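Local coordinates for protein N-methyltransferase (Streptoalloteichus sp. ATCC 53650, PDB 5BSZ) that probably transfers a methyl group from S-adenosylmethionine to the amino nitrogen of a deoxysugar in the kedarcidin pathway, at residues A[100-105]-A[131-136]; A[141-146]-A[240-245]. All coordinates share one frame; numbering follows the deposited sequence.

Contact 1: residues A[100-105]-A[131-136]; sequences FDFDLG and VRAMAR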
ATOM      1  N   PHE A 100      -7.221  -4.900  31.722  1.00 16.60           N
ATOM      2  CA  PHE A 100      -8.232  -4.004  32.251  1.00 19.22           C
ATOM      3  C   PHE A 100      -9.217  -4.661  33.190  1.00 20.95           C
ATOM      4  O   PHE A 100      -9.863  -3.963  33.969  1.00 22.76           O
ATOM      5  CB  PHE A 100      -8.977  -3.263  31.131  1.00 19.61           C
ATOM      6  CG  PHE A 100      -8.044  -2.427  30.345  1.00 21.19           C
ATOM      7  CD1 PHE A 100      -7.330  -1.436  30.987  1.00 21.08           C
ATOM      8  CD2 PHE A 100      -7.767  -2.729  29.036  1.00 21.21           C
ATOM      9  CE1 PHE A 100      -6.386  -0.730  30.299  1.00 24.68           C
ATOM     10  CE2 PHE A 100      -6.818  -2.004  28.343  1.00 24.57           C
ATOM     11  CZ  PHE A 100      -6.143  -1.013  28.978  1.00 20.85           C
ATOM     12  N   ASP A 101      -9.378  -5.969  33.062  1.00 22.49           N
ATOM     13  CA  ASP A 101     -10.273  -6.698  33.952  1.00 22.54           C
ATOM     14  C   ASP A 101      -9.932  -8.191  33.844  1.00 19.61           C
ATOM     15  O   ASP A 101     -10.244  -8.850  32.832  1.00 23.69           O
ATOM     16  CB  ASP A 101     -11.711  -6.391  33.553  1.00 24.36           C
ATOM     17  CG  ASP A 101     -12.718  -7.056  34.496  1.00 25.45           C
ATOM     18  OD1 ASP A 101     -13.594  -7.787  34.021  1.00 26.53           O
ATOM     19  OD2 ASP A 101     -12.489  -6.975  35.707  1.00 28.48           O
ATOM     20  N   PHE A 102      -9.092  -8.651  34.759  1.00 17.05           N
ATOM     21  CA  PHE A 102      -8.645 -10.043  34.782  1.00 17.87           C
ATOM     22  C   PHE A 102      -8.667 -10.473  36.278  1.00 16.07           C
ATOM     23  O   PHE A 102      -8.691  -9.638  37.197  1.00 16.41           O
ATOM     24  CB  PHE A 102      -7.242 -10.217  34.158  1.00 18.05           C
ATOM     25  CG  PHE A 102      -6.128  -9.585  34.947  1.00 22.47           C
ATOM     26  CD1 PHE A 102      -5.772  -8.256  34.765  1.00 22.67           C
ATOM     27  CD2 PHE A 102      -5.413 -10.331  35.884  1.00 23.12           C
ATOM     28  CE1 PHE A 102      -4.785  -7.661  35.534  1.00 22.73           C
ATOM     29  CE2 PHE A 102      -4.424  -9.747  36.644  1.00 19.23           C
ATOM     30  CZ  PHE A 102      -4.093  -8.409  36.468  1.00 24.82           C
ATOM     31  N   ASP A 103      -8.647 -11.774  36.499  1.00 19.34           N
ATOM     32  CA  ASP A 103      -8.651 -12.343  37.863  1.00 21.86           C
ATOM     33  C   ASP A 103      -8.088 -13.746  37.720  1.00 21.56           C
ATOM     34  O   ASP A 103      -8.610 -14.577  36.999  1.00 19.86           O
ATOM     35  CB  ASP A 103     -10.080 -12.363  38.404  1.00 25.10           C
ATOM     36  CG  ASP A 103     -10.458 -11.038  39.022  1.00 32.59           C
ATOM     37  OD1 ASP A 103      -9.855 -10.693  40.067  1.00 40.45           O
ATOM     38  OD2 ASP A 103     -11.325 -10.326  38.448  1.00 37.65           O
ATOM     39  N   LEU A 104      -6.980 -13.966  38.390  1.00 19.58           N
ATOM     40  CA  LEU A 104      -6.209 -15.178  38.283  1.00 21.20           C
ATOM     41  C   LEU A 104      -6.504 -16.075  39.522  1.00 25.25           C
ATOM     42  O   LEU A 104      -5.971 -17.145  39.574  1.00 24.82           O
ATOM     43  CB  LEU A 104      -4.730 -14.801  38.322  1.00 20.34           C
ATOM     44  CG  LEU A 104      -4.265 -13.884  37.191  1.00 22.65           C
ATOM     45  CD1 LEU A 104      -2.753 -13.802  37.192  1.00 19.29           C
ATOM     46  CD2 LEU A 104      -4.711 -14.384  35.822  1.00 26.41           C
ATOM     47  N   GLY A 105      -7.258 -15.611  40.519  1.00 21.46           N
ATOM     48  CA  GLY A 105      -7.599 -16.437  41.685  1.00 24.86           C
ATOM     49  C   GLY A 105      -6.450 -16.645  42.657  1.00 28.74           C
ATOM     50  O   GLY A 105      -6.464 -17.610  43.380  1.00 26.82           O
ATOM     51  N   VAL A 131      -5.475  -0.548  37.311  1.00 16.49           N
ATOM     52  CA  VAL A 131      -4.685  -0.507  38.532  1.00 16.63           C
ATOM     53  C   VAL A 131      -5.415  -1.266  39.639  1.00 17.82           C
ATOM     54  O   VAL A 131      -4.788  -1.959  40.463  1.00 18.47           O
ATOM     55  CB  VAL A 131      -4.397   0.952  38.914  1.00 19.43           C
ATOM     56  CG1 VAL A 131      -3.739   1.033  40.276  1.00 22.12           C
ATOM     57  CG2 VAL A 131      -3.482   1.575  37.844  1.00 17.08           C
ATOM     58  N   ARG A 132      -6.736  -1.157  39.640  1.00 16.93           N
ATOM     59  CA  ARG A 132      -7.520  -1.969  40.564  1.00 22.75           C
ATOM     60  C   ARG A 132      -7.339  -3.469  40.339  1.00 22.82           C
ATOM     61  O   ARG A 132      -7.208  -4.270  41.297  1.00 17.11           O
ATOM     62  CB  ARG A 132      -8.985  -1.566  40.486  1.00 25.21           C
ATOM     63  CG  ARG A 132      -9.766  -1.778  41.774  1.00 39.52           C
ATOM     64  CD  ARG A 132     -10.700  -0.584  42.086  1.00 53.16           C
ATOM     65  NE  ARG A 132     -11.277  -0.017  40.858  1.00 57.12           N
ATOM     66  CZ  ARG A 132     -11.231   1.259  40.436  1.00 52.20           C
ATOM     67  NH1 ARG A 132     -10.659   2.253  41.159  1.00 29.50           N
ATOM     68  NH2 ARG A 132     -11.786   1.514  39.234  1.00 33.36           N
ATOM     69  N   ALA A 133      -7.384  -3.878  39.076  1.00 21.35           N
ATOM     70  CA  ALA A 133      -7.280  -5.295  38.781  1.00 19.42           C
ATOM     71  C   ALA A 133      -5.909  -5.794  39.202  1.00 22.02           C
ATOM     72  O   ALA A 133      -5.840  -6.899  39.696  1.00 23.87           O
ATOM     73  CB  ALA A 133      -7.484  -5.598  37.302  1.00 20.44           C
ATOM     74  N   MET A 134      -4.835  -5.036  38.918  1.00 20.09           N
ATOM     75  CA  MET A 134      -3.506  -5.306  39.458  1.00 17.39           C
ATOM     76  C   MET A 134      -3.458  -5.411  40.996  1.00 19.78           C
ATOM     77  O   MET A 134      -2.910  -6.371  41.518  1.00 18.38           O
ATOM     78  CB  MET A 134      -2.433  -4.305  38.985  1.00 16.42           C
ATOM     79  CG  MET A 134      -2.222  -4.429  37.456  1.00 21.52           C
ATOM     80  SD  MET A 134      -1.237  -3.026  36.890  1.00 24.76           S
ATOM     81  CE  MET A 134      -1.577  -3.287  35.149  1.00 40.21           C
ATOM     82  N   ALA A 135      -4.008  -4.407  41.685  1.00 20.26           N
ATOM     83  CA  ALA A 135      -4.024  -4.328  43.154  1.00 19.39           C
ATOM     84  C   ALA A 135      -4.761  -5.497  43.828  1.00 19.87           C
ATOM     85  O   ALA A 135      -4.349  -5.917  44.916  1.00 24.46           O
ATOM     86  CB  ALA A 135      -4.655  -3.002  43.589  1.00 18.63           C
ATOM     87  N   ARG A 136      -5.811  -6.040  43.222  1.00 21.36           N
ATOM     88  CA  ARG A 136      -6.428  -7.206  43.838  1.00 24.73           C
ATOM     89  C   ARG A 136      -5.666  -8.499  43.651  1.00 26.81           C
ATOM     90  O   ARG A 136      -6.117  -9.542  44.118  1.00 22.18           O
ATOM     91  CB  ARG A 136      -7.861  -7.394  43.406  1.00 27.72           C
ATOM     92  CG  ARG A 136      -8.082  -7.673  41.963  1.00 29.02           C
ATOM     93  CD  ARG A 136      -9.538  -7.327  41.650  1.00 38.93           C
ATOM     94  NE  ARG A 136      -9.826  -7.676  40.264  1.00 40.47           N
ATOM     95  CZ  ARG A 136     -10.343  -6.864  39.333  1.00 40.79           C
ATOM     96  NH1 ARG A 136     -10.703  -5.599  39.604  1.00 35.42           N
ATOM     97  NH2 ARG A 136     -10.496  -7.342  38.107  1.00 31.62           N
TER
HETATM   98  O   HOH W   1     -10.761  -3.927  37.294  1.00 34.45           O
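Asp101 and Ala133 bring the two backbones closest, 5.9 Å between their CA atoms, where the irregular segment 100-105 passes the last turn of helix 124-135. Arg136, just past that helix, carries most of the polar contact. Its chain runs extended from CG to NE and ends with one guanidinium face over Ala133 CA, which lies 3.4 Å from the plane. Three groups of the loop meet the guanidinium edge. Arg136 NE donates to Asp103 OD1 at 3.0 Å on the syn side, tilted out of the carboxylate plane, which is turned 23° from the guanidinium. Arg136 NH2 donates to Asp101 OD2 at 3.1 Å, on the anti side and again tilted, with the two planes 73° apart. The same NH2 reaches Phe102 O at 3.1 Å from above the carbonyl plane and has a weak bond to Asp103 OD2. A water accepts from Arg136 NH1 at 2.9 Å and bonds weakly to Phe100 O. With an alanine in place of Arg136, Asp101 and Asp103 would probably lose their shared cationic partner and Phe102 O a donor, freeing both carboxylates to turn. Beneath this exposed network, Phe102 provides the apolar part: CG between backbone N and carbonyl carbon (chi1 68°) brings the ring to the helix, where CE1 packs on Ala133 CB at 3.8 Å. The Phe102 ring also stacks with His137 and touches Leu52 and Val54 of strand 50-54, while Phe100 touches bound S-adenosyl-L-homocysteine; the contact thus joins the loop between strands 94-96 and 110-113 to helix 124-135.

Contact 2: residues A[141-146]-A[240-245]; sequences GGVLVI and LFVGVR
Val143 and Val242 meet methyl to methyl, their side chains crossing at a slant with the two CG1 atoms 3.6 Å apart. Each CG1 is anti to its backbone N (chi1 -169° in Val143 and 179° in Val242), and the two valines share one face of the sheet with Val145 and Val244. Val145 CG1 also reaches Leu240 CD1 at 4.0 Å, and Val244 CG1 lies 4.0 Å from Gly141 CA. The other face carries Leu144, Ile146 and Phe241. Ile146 and Phe241 form a directly facing pair, Ile146 CB 4.4 Å from Phe241 CB, but the phenyl ring leads away from strand 143-146, to stack with His229 and Tyr216. Leu144 faces Gly243, which has no side chain, and Leu144 CB instead packs against Gly243 O at 3.7 Å. The antiparallel register behind this pattern alternates: Leu144-Gly243 and Ile146-Phe241 are hydrogen-bonded pairs, Val143-Val244 and Val145-Val242 non-hydrogen-bonded ones. Leu144 N donates to Gly243 O at 2.8 Å, and Gly243 N returns a bond to Leu144 O; Ile146 and Phe241 exchange bonds in the same way. Gly141 N donates to Arg245 O at 2.9 Å and Arg245 N to Gly142 O, carrying the pairing back into the two glycines that precede the strand. Strand 240-245, the one strand reversed in the 3-2-1-4-5-7-6 sheet of the Rossmann-like methyltransferase fold, lies between 143-146 and the edge strand 225-230, and 143-146 is flanked in turn by parallel strand 110-113. Helix 30-44 packs on the valine face, whereas helices 124-135 and 213-222 cover that of Leu144 and Phe241.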
ATOM      1  N   GLY A 141       0.542  -5.291  52.061  1.00 20.41           N
ATOM      2  CA  GLY A 141       1.982  -5.228  51.977  1.00 20.74           C
ATOM      3  C   GLY A 141       2.560  -5.532  50.595  1.00 19.22           C
ATOM      4  O   GLY A 141       3.756  -5.373  50.404  1.00 24.34           O
ATOM      5  N   GLY A 142       1.748  -6.043  49.672  1.00 24.99           N
ATOM      6  CA  GLY A 142       2.170  -6.229  48.266  1.00 22.35           C
ATOM      7  C   GLY A 142       2.549  -4.940  47.551  1.00 20.03           C
ATOM      8  O   GLY A 142       2.028  -3.857  47.861  1.00 22.70           O
ATOM      9  N   VAL A 143       3.475  -5.055  46.602  1.00 20.06           N
ATOM     10  CA  VAL A 143       4.011  -3.900  45.843  1.00 17.23           C
ATOM     11  C   VAL A 143       3.565  -3.907  44.373  1.00 17.35           C
ATOM     12  O   VAL A 143       3.749  -4.896  43.631  1.00 15.00           O
ATOM     13  CB  VAL A 143       5.534  -3.889  45.881  1.00 17.62           C
ATOM     14  CG1 VAL A 143       6.116  -2.584  45.357  1.00 17.32           C
ATOM     15  CG2 VAL A 143       6.067  -4.137  47.308  1.00 22.63           C
ATOM     16  N   LEU A 144       3.010  -2.774  43.977  1.00 16.80           N
ATOM     17  CA  LEU A 144       2.507  -2.581  42.622  1.00 19.16           C
ATOM     18  C   LEU A 144       3.453  -1.575  41.971  1.00 16.67           C
ATOM     19  O   LEU A 144       3.689  -0.480  42.511  1.00 19.68           O
ATOM     20  CB  LEU A 144       1.081  -2.077  42.668  1.00 18.67           C
ATOM     21  CG  LEU A 144       0.225  -2.300  41.418  1.00 25.12           C
ATOM     22  CD1 LEU A 144      -1.178  -1.830  41.775  1.00 27.24           C
ATOM     23  CD2 LEU A 144       0.730  -1.553  40.202  1.00 28.52           C
ATOM     24  N   VAL A 145       4.089  -2.002  40.897  1.00 17.86           N
ATOM     25  CA  VAL A 145       5.077  -1.167  40.172  1.00 17.79           C
ATOM     26  C   VAL A 145       4.604  -0.862  38.751  1.00 19.51           C
ATOM     27  O   VAL A 145       4.465  -1.739  37.881  1.00 19.34           O
ATOM     28  CB  VAL A 145       6.454  -1.840  40.102  1.00 21.33           C
ATOM     29  CG1 VAL A 145       7.514  -0.966  39.501  1.00 20.41           C
ATOM     30  CG2 VAL A 145       6.937  -2.333  41.462  1.00 20.42           C
ATOM     31  N   ILE A 146       4.412   0.424  38.492  1.00 16.54           N
ATOM     32  CA  ILE A 146       4.018   0.902  37.136  1.00 17.32           C
ATOM     33  C   ILE A 146       5.122   1.761  36.536  1.00 17.81           C
ATOM     34  O   ILE A 146       5.586   2.727  37.171  1.00 16.81           O
ATOM     35  CB  ILE A 146       2.753   1.749  37.236  1.00 19.33           C
ATOM     36  CG1 ILE A 146       1.612   0.905  37.791  1.00 20.92           C
ATOM     37  CG2 ILE A 146       2.399   2.342  35.874  1.00 19.86           C
ATOM     38  CD1 ILE A 146       0.386   1.718  38.152  1.00 23.01           C
ATOM     39  N   LEU A 240       8.999   6.016  38.299  1.00 20.21           N
ATOM     40  CA  LEU A 240       8.080   4.911  38.471  1.00 17.52           C
ATOM     41  C   LEU A 240       7.015   5.316  39.430  1.00 20.78           C
ATOM     42  O   LEU A 240       7.305   6.038  40.388  1.00 26.30           O
ATOM     43  CB  LEU A 240       8.822   3.679  38.984  1.00 19.85           C
ATOM     44  CG  LEU A 240       9.851   3.000  38.113  1.00 20.65           C
ATOM     45  CD1 LEU A 240      10.394   1.807  38.880  1.00 24.64           C
ATOM     46  CD2 LEU A 240       9.332   2.503  36.764  1.00 22.34           C
ATOM     47  N   PHE A 241       5.798   4.823  39.215  1.00 18.35           N
ATOM     48  CA  PHE A 241       4.756   4.910  40.225  1.00 19.44           C
ATOM     49  C   PHE A 241       4.617   3.590  40.955  1.00 21.63           C
ATOM     50  O   PHE A 241       4.518   2.518  40.322  1.00 19.99           O
ATOM     51  CB  PHE A 241       3.432   5.351  39.634  1.00 18.07           C
ATOM     52  CG  PHE A 241       3.475   6.735  39.076  1.00 19.54           C
ATOM     53  CD1 PHE A 241       3.393   7.848  39.917  1.00 19.53           C
ATOM     54  CD2 PHE A 241       3.694   6.944  37.731  1.00 19.95           C
ATOM     55  CE1 PHE A 241       3.470   9.128  39.390  1.00 20.84           C
ATOM     56  CE2 PHE A 241       3.800   8.216  37.203  1.00 20.59           C
ATOM     57  CZ  PHE A 241       3.673   9.312  38.021  1.00 22.05           C
ATOM     58  N   VAL A 242       4.688   3.680  42.278  1.00 20.33           N
ATOM     59  CA  VAL A 242       4.664   2.464  43.132  1.00 23.57           C
ATOM     60  C   VAL A 242       3.586   2.602  44.177  1.00 24.33           C
ATOM     61  O   VAL A 242       3.342   3.706  44.688  1.00 21.03           O
ATOM     62  CB  VAL A 242       6.012   2.204  43.811  1.00 22.74           C
ATOM     63  CG1 VAL A 242       5.965   0.963  44.697  1.00 28.06           C
ATOM     64  CG2 VAL A 242       7.102   2.026  42.759  1.00 25.53           C
ATOM     65  N   GLY A 243       2.921   1.489  44.465  1.00 19.74           N
ATOM     66  CA  GLY A 243       1.882   1.449  45.480  1.00 23.43           C
ATOM     67  C   GLY A 243       2.107   0.242  46.369  1.00 29.59           C
ATOM     68  O   GLY A 243       2.505  -0.848  45.901  1.00 23.42           O
ATOM     69  N   VAL A 244       1.880   0.452  47.670  1.00 28.42           N
ATOM     70  CA  VAL A 244       1.941  -0.651  48.618  1.00 28.46           C
ATOM     71  C   VAL A 244       0.549  -0.890  49.073  1.00 25.82           C
ATOM     72  O   VAL A 244      -0.125   0.031  49.543  1.00 25.21           O
ATOM     73  CB  VAL A 244       2.836  -0.344  49.816  1.00 30.16           C
ATOM     74  CG1 VAL A 244       2.716  -1.438  50.875  1.00 31.22           C
ATOM     75  CG2 VAL A 244       4.260  -0.190  49.309  1.00 31.78           C
ATOM     76  N   ARG A 245       0.065  -2.108  48.869  1.00 25.59           N
ATOM     77  CA  ARG A 245      -1.330  -2.343  49.195  1.00 22.52           C
ATOM     78  C   ARG A 245      -1.572  -2.206  50.736  1.00 29.53           C
ATOM     79  O   ARG A 245      -0.864  -2.830  51.529  1.00 24.46           O
ATOM     80  CB  ARG A 245      -1.678  -3.736  48.731  1.00 26.58           C
ATOM     81  CG  ARG A 245      -3.044  -4.228  49.107  1.00 30.77           C
ATOM     82  CD  ARG A 245      -4.120  -3.726  48.200  1.00 39.96           C
ATOM     83  NE  ARG A 245      -5.071  -4.813  47.977  1.00 46.06           N
ATOM     84  CZ  ARG A 245      -6.329  -4.625  47.615  1.00 54.95           C
ATOM     85  NH1 ARG A 245      -7.099  -5.682  47.410  1.00 48.55           N
ATOM     86  NH2 ARG A 245      -6.802  -3.392  47.438  1.00 62.08           N
TER

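Helix 124-135 connects the two contacts: Ala133 in its last turn and Arg136 just beyond it meet the 100-105 loop in contact 1, and Val131 and Ala135 lie on strand 143-146 of contact 2. Direct packing marks the junction, with Leu144 CD1 3.8 Å from Ala135 N and Val131 CG2 3.9 Å from Ile146 CD1. Contact 1 is partly buried, burying 258 Å² and relying on charged side chains at the surface over a small apolar patch. Contact 2 is buried, with 490 Å² between its segments, backbone hydrogen bonds and aliphatic packing. Their centres are about 14 Å apart: contact 2 lies within the sheet, between helix layers, whereas contact 1 joins a loop to a helix end and borders the S-adenosyl-L-homocysteine site through Phe100.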